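Local coordinates for N-acetyltransferase (Staphylococcus aureus subsp. aureus, PDB 4M85), which probably transfers an acetyl group from acetyl-CoA to an amine acceptor, as other enzymes of the GNAT family do, at residues Tyr53-Leu61 with Ile73-Tyr84. Numbering follows the deposited sequence.
Sequences YRTFYQHIL and IISYSGENELKY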
ATOM      1  N   TYR A  53      -1.197   5.356 -10.645  1.00 16.25           N
ATOM      2  CA  TYR A  53      -2.126   4.565  -9.885  1.00 16.93           C
ATOM      3  C   TYR A  53      -1.755   4.757  -8.401  1.00 16.33           C
ATOM      4  O   TYR A  53      -0.731   5.366  -8.088  1.00 14.93           O
ATOM      5  CB  TYR A  53      -2.078   3.074 -10.337  1.00 17.09           C
ATOM      6  CG  TYR A  53      -3.072   2.246  -9.596  1.00 17.82           C
ATOM      7  CD1 TYR A  53      -4.407   2.542  -9.665  1.00 18.14           C
ATOM      8  CD2 TYR A  53      -2.673   1.201  -8.775  1.00 18.56           C
ATOM      9  CE1 TYR A  53      -5.333   1.827  -8.943  1.00 19.69           C
ATOM     10  CE2 TYR A  53      -3.594   0.462  -8.056  1.00 19.02           C
ATOM     11  CZ  TYR A  53      -4.931   0.788  -8.135  1.00 19.77           C
ATOM     12  OH  TYR A  53      -5.887   0.108  -7.406  1.00 19.69           O
ATOM     13  N   ARG A  54      -2.624   4.317  -7.505  1.00 17.65           N
ATOM     14  CA  ARG A  54      -2.318   4.261  -6.057  1.00 17.73           C
ATOM     15  C   ARG A  54      -0.882   3.797  -5.777  1.00 18.89           C
ATOM     16  O   ARG A  54      -0.121   4.431  -5.000  1.00 18.06           O
ATOM     17  CB  ARG A  54      -3.272   3.278  -5.386  1.00 18.03           C
ATOM     18  CG  ARG A  54      -4.688   3.780  -5.145  1.00 17.73           C
ATOM     19  CD  ARG A  54      -5.550   2.613  -4.726  1.00 18.09           C
ATOM     20  NE  ARG A  54      -6.982   2.908  -4.701  1.00 19.50           N
ATOM     21  CZ  ARG A  54      -7.664   3.346  -3.641  1.00 19.66           C
ATOM     22  NH1 ARG A  54      -7.067   3.573  -2.471  1.00 19.70           N
ATOM     23  NH2 ARG A  54      -8.971   3.530  -3.745  1.00 19.98           N
ATOM     24  N   THR A  55      -0.511   2.691  -6.424  1.00 19.87           N
ATOM     25  CA  THR A  55       0.813   2.084  -6.241  1.00 21.12           C
ATOM     26  C   THR A  55       1.927   2.659  -7.134  1.00 20.76           C
ATOM     27  O   THR A  55       2.950   2.008  -7.318  1.00 19.13           O
ATOM     28  CB  THR A  55       0.728   0.551  -6.408  1.00 21.95           C
ATOM     29  OG1 THR A  55       0.182   0.244  -7.674  1.00 24.27           O
ATOM     30  CG2 THR A  55      -0.178  -0.050  -5.374  1.00 23.21           C
ATOM     31  N   PHE A  56       1.763   3.871  -7.673  1.00 19.91           N
ATOM     32  CA  PHE A  56       2.873   4.492  -8.406  1.00 21.96           C
ATOM     33  C   PHE A  56       4.138   4.457  -7.566  1.00 19.62           C
ATOM     34  O   PHE A  56       4.073   4.644  -6.361  1.00 18.42           O
ATOM     35  CB  PHE A  56       2.603   5.950  -8.798  1.00 24.67           C
ATOM     36  CG  PHE A  56       3.327   6.392 -10.047  1.00 30.66           C
ATOM     37  CD1 PHE A  56       3.877   7.676 -10.155  1.00 36.31           C
ATOM     38  CD2 PHE A  56       3.403   5.547 -11.175  1.00 32.24           C
ATOM     39  CE1 PHE A  56       4.509   8.089 -11.345  1.00 37.03           C
ATOM     40  CE2 PHE A  56       4.039   5.942 -12.333  1.00 32.40           C
ATOM     41  CZ  PHE A  56       4.597   7.219 -12.431  1.00 36.42           C
ATOM     42  N   TYR A  57       5.280   4.236  -8.208  1.00 19.98           N
ATOM     43  CA  TYR A  57       6.569   4.186  -7.497  1.00 20.58           C
ATOM     44  C   TYR A  57       6.887   5.503  -6.810  1.00 21.83           C
ATOM     45  O   TYR A  57       7.650   5.526  -5.836  1.00 20.58           O
ATOM     46  CB  TYR A  57       7.737   3.748  -8.421  1.00 21.13           C
ATOM     47  CG  TYR A  57       8.199   4.790  -9.406  1.00 21.33           C
ATOM     48  CD1 TYR A  57       7.628   4.878 -10.660  1.00 21.55           C
ATOM     49  CD2 TYR A  57       9.220   5.680  -9.086  1.00 22.49           C
ATOM     50  CE1 TYR A  57       8.036   5.824 -11.568  1.00 23.10           C
ATOM     51  CE2 TYR A  57       9.631   6.647  -9.982  1.00 23.08           C
ATOM     52  CZ  TYR A  57       9.035   6.716 -11.224  1.00 23.98           C
ATOM     53  OH  TYR A  57       9.416   7.669 -12.131  1.00 24.33           O
ATOM     54  N   GLN A  58       6.281   6.595  -7.293  1.00 22.05           N
ATOM     55  CA  GLN A  58       6.444   7.902  -6.684  1.00 24.15           C
ATOM     56  C   GLN A  58       5.687   7.996  -5.367  1.00 22.69           C
ATOM     57  O   GLN A  58       5.823   8.979  -4.686  1.00 19.89           O
ATOM     58  CB  GLN A  58       5.907   9.019  -7.594  1.00 27.09           C
ATOM     59  CG  GLN A  58       6.682   9.208  -8.874  1.00 30.75           C
ATOM     60  CD  GLN A  58       6.208  10.429  -9.648  1.00 35.37           C
ATOM     61  OE1 GLN A  58       5.006  10.640  -9.828  1.00 37.01           O
ATOM     62  NE2 GLN A  58       7.158  11.232 -10.125  1.00 41.06           N
ATOM     63  N   HIS A  59       4.861   7.003  -5.033  1.00 19.97           N
ATOM     64  CA  HIS A  59       4.138   7.019  -3.781  1.00 17.45           C
ATOM     65  C   HIS A  59       4.770   6.060  -2.783  1.00 17.52           C
ATOM     66  O   HIS A  59       4.192   5.829  -1.724  1.00 16.00           O
ATOM     67  CB  HIS A  59       2.671   6.595  -3.976  1.00 17.72           C
ATOM     68  CG  HIS A  59       1.892   7.500  -4.873  1.00 17.16           C
ATOM     69  ND1 HIS A  59       0.692   7.130  -5.438  1.00 15.92           N
ATOM     70  CD2 HIS A  59       2.167   8.742  -5.336  1.00 17.19           C
ATOM     71  CE1 HIS A  59       0.237   8.129  -6.168  1.00 16.81           C
ATOM     72  NE2 HIS A  59       1.121   9.107  -6.143  1.00 16.85           N
ATOM     73  N   ILE A  60       5.931   5.485  -3.127  1.00 17.76           N
ATOM     74  CA  ILE A  60       6.461   4.345  -2.385  1.00 16.92           C
ATOM     75  C   ILE A  60       7.879   4.592  -1.887  1.00 16.80           C
ATOM     76  O   ILE A  60       8.740   5.044  -2.650  1.00 15.82           O
ATOM     77  CB  ILE A  60       6.411   3.057  -3.238  1.00 16.92           C
ATOM     78  CG1 ILE A  60       4.955   2.783  -3.687  1.00 16.46           C
ATOM     79  CG2 ILE A  60       7.011   1.872  -2.453  1.00 16.72           C
ATOM     80  CD1 ILE A  60       4.748   1.551  -4.553  1.00 16.51           C
ATOM     81  N   LEU A  61       8.095   4.296  -0.592  1.00 17.48           N
ATOM     82  CA  LEU A  61       9.435   4.114  -0.024  1.00 17.79           C
ATOM     83  C   LEU A  61       9.690   2.622   0.194  1.00 18.14           C
ATOM     84  O   LEU A  61       8.805   1.886   0.625  1.00 18.87           O
ATOM     85  CB  LEU A  61       9.633   4.845   1.315  1.00 18.14           C
ATOM     86  CG  LEU A  61       9.339   6.337   1.377  1.00 18.78           C
ATOM     87  CD1 LEU A  61       9.573   6.779   2.800  1.00 19.31           C
ATOM     88  CD2 LEU A  61      10.230   7.140   0.435  1.00 19.44           C
ATOM     89  N   ILE A  73       6.330   0.874   1.841  1.00 14.64           N
ATOM     90  CA  ILE A  73       5.248   1.661   2.399  1.00 14.95           C
ATOM     91  C   ILE A  73       4.668   2.577   1.308  1.00 15.15           C
ATOM     92  O   ILE A  73       5.416   3.203   0.584  1.00 14.84           O
ATOM     93  CB  ILE A  73       5.684   2.467   3.646  1.00 15.12           C
ATOM     94  CG1 ILE A  73       4.472   3.139   4.272  1.00 15.06           C
ATOM     95  CG2 ILE A  73       6.766   3.503   3.320  1.00 15.44           C
ATOM     96  CD1 ILE A  73       4.630   3.482   5.738  1.00 16.28           C
ATOM     97  N   ILE A  74       3.335   2.620   1.192  1.00 15.15           N
ATOM     98  CA  ILE A  74       2.664   3.279   0.035  1.00 15.25           C
ATOM     99  C   ILE A  74       1.712   4.323   0.592  1.00 14.72           C
ATOM    100  O   ILE A  74       0.871   4.000   1.396  1.00 13.89           O
ATOM    101  CB  ILE A  74       1.838   2.271  -0.814  1.00 16.44           C
ATOM    102  CG1 ILE A  74       2.690   1.054  -1.158  1.00 16.23           C
ATOM    103  CG2 ILE A  74       1.287   2.925  -2.089  1.00 16.39           C
ATOM    104  CD1 ILE A  74       2.002  -0.017  -1.991  1.00 17.12           C
ATOM    105  N   SER A  75       1.882   5.575   0.156  1.00 16.10           N
ATOM    106  CA  SER A  75       1.108   6.698   0.658  1.00 15.92           C
ATOM    107  C   SER A  75       0.950   7.792  -0.404  1.00 15.88           C
ATOM    108  O   SER A  75       1.790   7.927  -1.265  1.00 16.10           O
ATOM    109  CB  SER A  75       1.777   7.283   1.880  1.00 15.97           C
ATOM    110  OG  SER A  75       3.024   7.876   1.558  1.00 15.81           O
ATOM    111  N   TYR A  76      -0.132   8.556  -0.297  1.00 17.33           N
ATOM    112  CA  TYR A  76      -0.506   9.607  -1.274  1.00 18.12           C
ATOM    113  C   TYR A  76      -1.665  10.432  -0.690  1.00 19.18           C
ATOM    114  O   TYR A  76      -2.319   9.993   0.278  1.00 18.89           O
ATOM    115  CB  TYR A  76      -0.915   8.975  -2.614  1.00 17.17           C
ATOM    116  CG  TYR A  76      -1.806   7.775  -2.439  1.00 18.21           C
ATOM    117  CD1 TYR A  76      -1.305   6.489  -2.542  1.00 18.25           C
ATOM    118  CD2 TYR A  76      -3.147   7.923  -2.130  1.00 18.65           C
ATOM    119  CE1 TYR A  76      -2.105   5.382  -2.330  1.00 18.64           C
ATOM    120  CE2 TYR A  76      -3.955   6.821  -1.933  1.00 19.71           C
ATOM    121  CZ  TYR A  76      -3.427   5.554  -2.024  1.00 19.45           C
ATOM    122  OH  TYR A  76      -4.257   4.468  -1.824  1.00 20.65           O
ATOM    123  N   SER A  77      -1.955  11.606  -1.267  1.00 19.30           N
ATOM    124  CA  SER A  77      -3.001  12.464  -0.690  1.00 20.57           C
ATOM    125  C   SER A  77      -4.356  11.822  -0.775  1.00 19.81           C
ATOM    126  O   SER A  77      -4.724  11.260  -1.810  1.00 19.08           O
ATOM    127  CB  SER A  77      -3.063  13.865  -1.353  1.00 22.71           C
ATOM    128  OG  SER A  77      -3.134  13.738  -2.751  1.00 24.29           O
ATOM    129  N   GLY A  78      -5.111  11.924   0.311  1.00 19.14           N
ATOM    130  CA  GLY A  78      -6.493  11.461   0.322  1.00 20.95           C
ATOM    131  C   GLY A  78      -7.380  12.201  -0.677  1.00 23.00           C
ATOM    132  O   GLY A  78      -8.318  11.634  -1.235  1.00 21.91           O
ATOM    133  N   GLU A  79      -7.064  13.461  -0.954  1.00 26.64           N
ATOM    134  CA  GLU A  79      -7.928  14.222  -1.842  1.00 30.49           C
ATOM    135  C   GLU A  79      -7.830  13.745  -3.287  1.00 28.87           C
ATOM    136  O   GLU A  79      -8.793  13.834  -4.018  1.00 29.83           O
ATOM    137  CB  GLU A  79      -7.711  15.725  -1.709  1.00 35.36           C
ATOM    138  CG  GLU A  79      -6.398  16.292  -2.201  1.00 41.27           C
ATOM    139  CD  GLU A  79      -6.405  17.812  -2.167  1.00 49.48           C
ATOM    140  OE1 GLU A  79      -7.506  18.395  -2.006  1.00 56.42           O
ATOM    141  OE2 GLU A  79      -5.325  18.427  -2.291  1.00 57.22           O
ATOM    142  N   ASN A  80      -6.698  13.184  -3.682  1.00 27.87           N
ATOM    143  CA  ASN A  80      -6.562  12.630  -5.021  1.00 26.91           C
ATOM    144  C   ASN A  80      -6.758  11.103  -5.112  1.00 25.88           C
ATOM    145  O   ASN A  80      -6.468  10.505  -6.152  1.00 25.11           O
ATOM    146  CB  ASN A  80      -5.208  13.034  -5.584  1.00 27.38           C
ATOM    147  CG  ASN A  80      -5.136  14.516  -5.959  1.00 30.65           C
ATOM    148  OD1 ASN A  80      -6.143  15.174  -6.156  1.00 32.26           O
ATOM    149  ND2 ASN A  80      -3.930  15.034  -6.068  1.00 33.62           N
ATOM    150  N   GLU A  81      -7.278  10.480  -4.056  1.00 24.97           N
ATOM    151  CA  GLU A  81      -7.350   9.008  -3.968  1.00 24.32           C
ATOM    152  C   GLU A  81      -8.067   8.368  -5.156  1.00 24.49           C
ATOM    153  O   GLU A  81      -7.540   7.452  -5.784  1.00 22.39           O
ATOM    154  CB  GLU A  81      -8.065   8.552  -2.684  1.00 23.31           C
ATOM    155  CG  GLU A  81      -8.075   7.042  -2.503  1.00 23.21           C
ATOM    156  CD  GLU A  81      -8.880   6.556  -1.300  1.00 23.85           C
ATOM    157  OE1 GLU A  81      -9.297   7.364  -0.436  1.00 24.13           O
ATOM    158  OE2 GLU A  81      -9.106   5.334  -1.209  1.00 24.07           O
ATOM    159  N   LEU A  82      -9.292   8.818  -5.415  1.00 25.78           N
ATOM    160  CA  LEU A  82     -10.103   8.253  -6.492  1.00 26.14           C
ATOM    161  C   LEU A  82      -9.516   8.590  -7.878  1.00 24.93           C
ATOM    162  O   LEU A  82      -9.699   7.832  -8.812  1.00 25.78           O
ATOM    163  CB  LEU A  82     -11.564   8.703  -6.360  1.00 28.39           C
ATOM    164  CG  LEU A  82     -12.332   8.192  -5.131  1.00 29.60           C
ATOM    165  CD1 LEU A  82     -13.824   8.452  -5.309  1.00 31.98           C
ATOM    166  CD2 LEU A  82     -12.099   6.713  -4.889  1.00 30.32           C
ATOM    167  N   LYS A  83      -8.772   9.691  -8.003  1.00 24.79           N
ATOM    168  CA  LYS A  83      -8.083   9.991  -9.257  1.00 24.70           C
ATOM    169  C   LYS A  83      -6.937   9.014  -9.514  1.00 23.18           C
ATOM    170  O   LYS A  83      -6.727   8.551 -10.651  1.00 22.43           O
ATOM    171  CB  LYS A  83      -7.545  11.407  -9.258  1.00 26.33           C
ATOM    172  CG  LYS A  83      -6.896  11.784 -10.576  1.00 27.80           C
ATOM    173  CD  LYS A  83      -6.267  13.162 -10.513  1.00 30.46           C
ATOM    174  CE  LYS A  83      -4.763  13.093 -10.328  1.00 32.64           C
ATOM    175  NZ  LYS A  83      -4.236  14.257  -9.566  1.00 33.58           N
ATOM    176  N   TYR A  84      -6.189   8.692  -8.460  1.00 21.55           N
ATOM    177  CA  TYR A  84      -5.170   7.638  -8.564  1.00 19.85           C
ATOM    178  C   TYR A  84      -5.778   6.282  -8.977  1.00 19.95           C
ATOM    179  O   TYR A  84      -5.252   5.588  -9.869  1.00 18.49           O
ATOM    180  CB  TYR A  84      -4.388   7.522  -7.244  1.00 18.92           C
ATOM    181  CG  TYR A  84      -3.650   8.792  -6.854  1.00 18.16           C
ATOM    182  CD1 TYR A  84      -3.023   9.574  -7.808  1.00 17.50           C
ATOM    183  CD2 TYR A  84      -3.593   9.207  -5.525  1.00 18.74           C
ATOM    184  CE1 TYR A  84      -2.344  10.723  -7.458  1.00 18.40           C
ATOM    185  CE2 TYR A  84      -2.921  10.362  -5.163  1.00 18.19           C
ATOM    186  CZ  TYR A  84      -2.300  11.112  -6.131  1.00 18.63           C
ATOM    187  OH  TYR A  84      -1.635  12.281  -5.786  1.00 19.86           O
TER
HETATM  188  O   HOH W   1       5.145   6.242   0.970  1.00 19.68           O
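The imidazole of His-59 is sandwiched between Tyr-76 CB, 3.8 Å from the ring centroid in a CH-pi contact, and CB of Phe-56 over the opposite face. Its CE1 edge points at the middle of one face of the Tyr-84 ring, an edge-to-face pair with centroids 4.7 Å apart and planes at 60°; the carbonyl O of Asn-80 lies over the rim of the other face. Within the ring plane ND1 donates to Arg-54 O at 2.9 Å, approaching from above the carbonyl plane, a bond that fixes the rotation of the imidazole. With CG between the backbone N and the carbonyl carbon (chi1 44°), the Tyr-76 ring crosses the Arg-54 side chain at a slant, and its OH accepts from Arg-54 NH1 at 3.0 Å while also bonding Glu-117. Extended from CG to NE, Arg-54 reaches Glu-81 end-on in a salt bridge, NH1 to OE2 3.0 Å; NH1 and NH2 both meet OE2 on its anti side, tilted from the carboxylate plane, with guanidinium and carboxylate planes 83° apart. Glu-85 pairs with Arg-54 NE, and Glu-108 N also binds Glu-81 OE2. These polar links tie the loop before strand 60-65 to helix 81-86, which follows strand 68-77; the two strands form an antiparallel hairpin in the central sheet of the GNAT fold. Ile-73 and Leu-61 make the hydrogen-bonded pair, Ile-73 N reaching Leu-61 O at 2.9 Å. Ile-60 and Ile-74 lie side by side on the sheet face covered by helix 13-26, CG1 to CG1 3.8 Å. Beyond this pair Ser-75 N bonds His-59 O, and a water bridges that oxygen to Ile-73 O and Ser-75 OG.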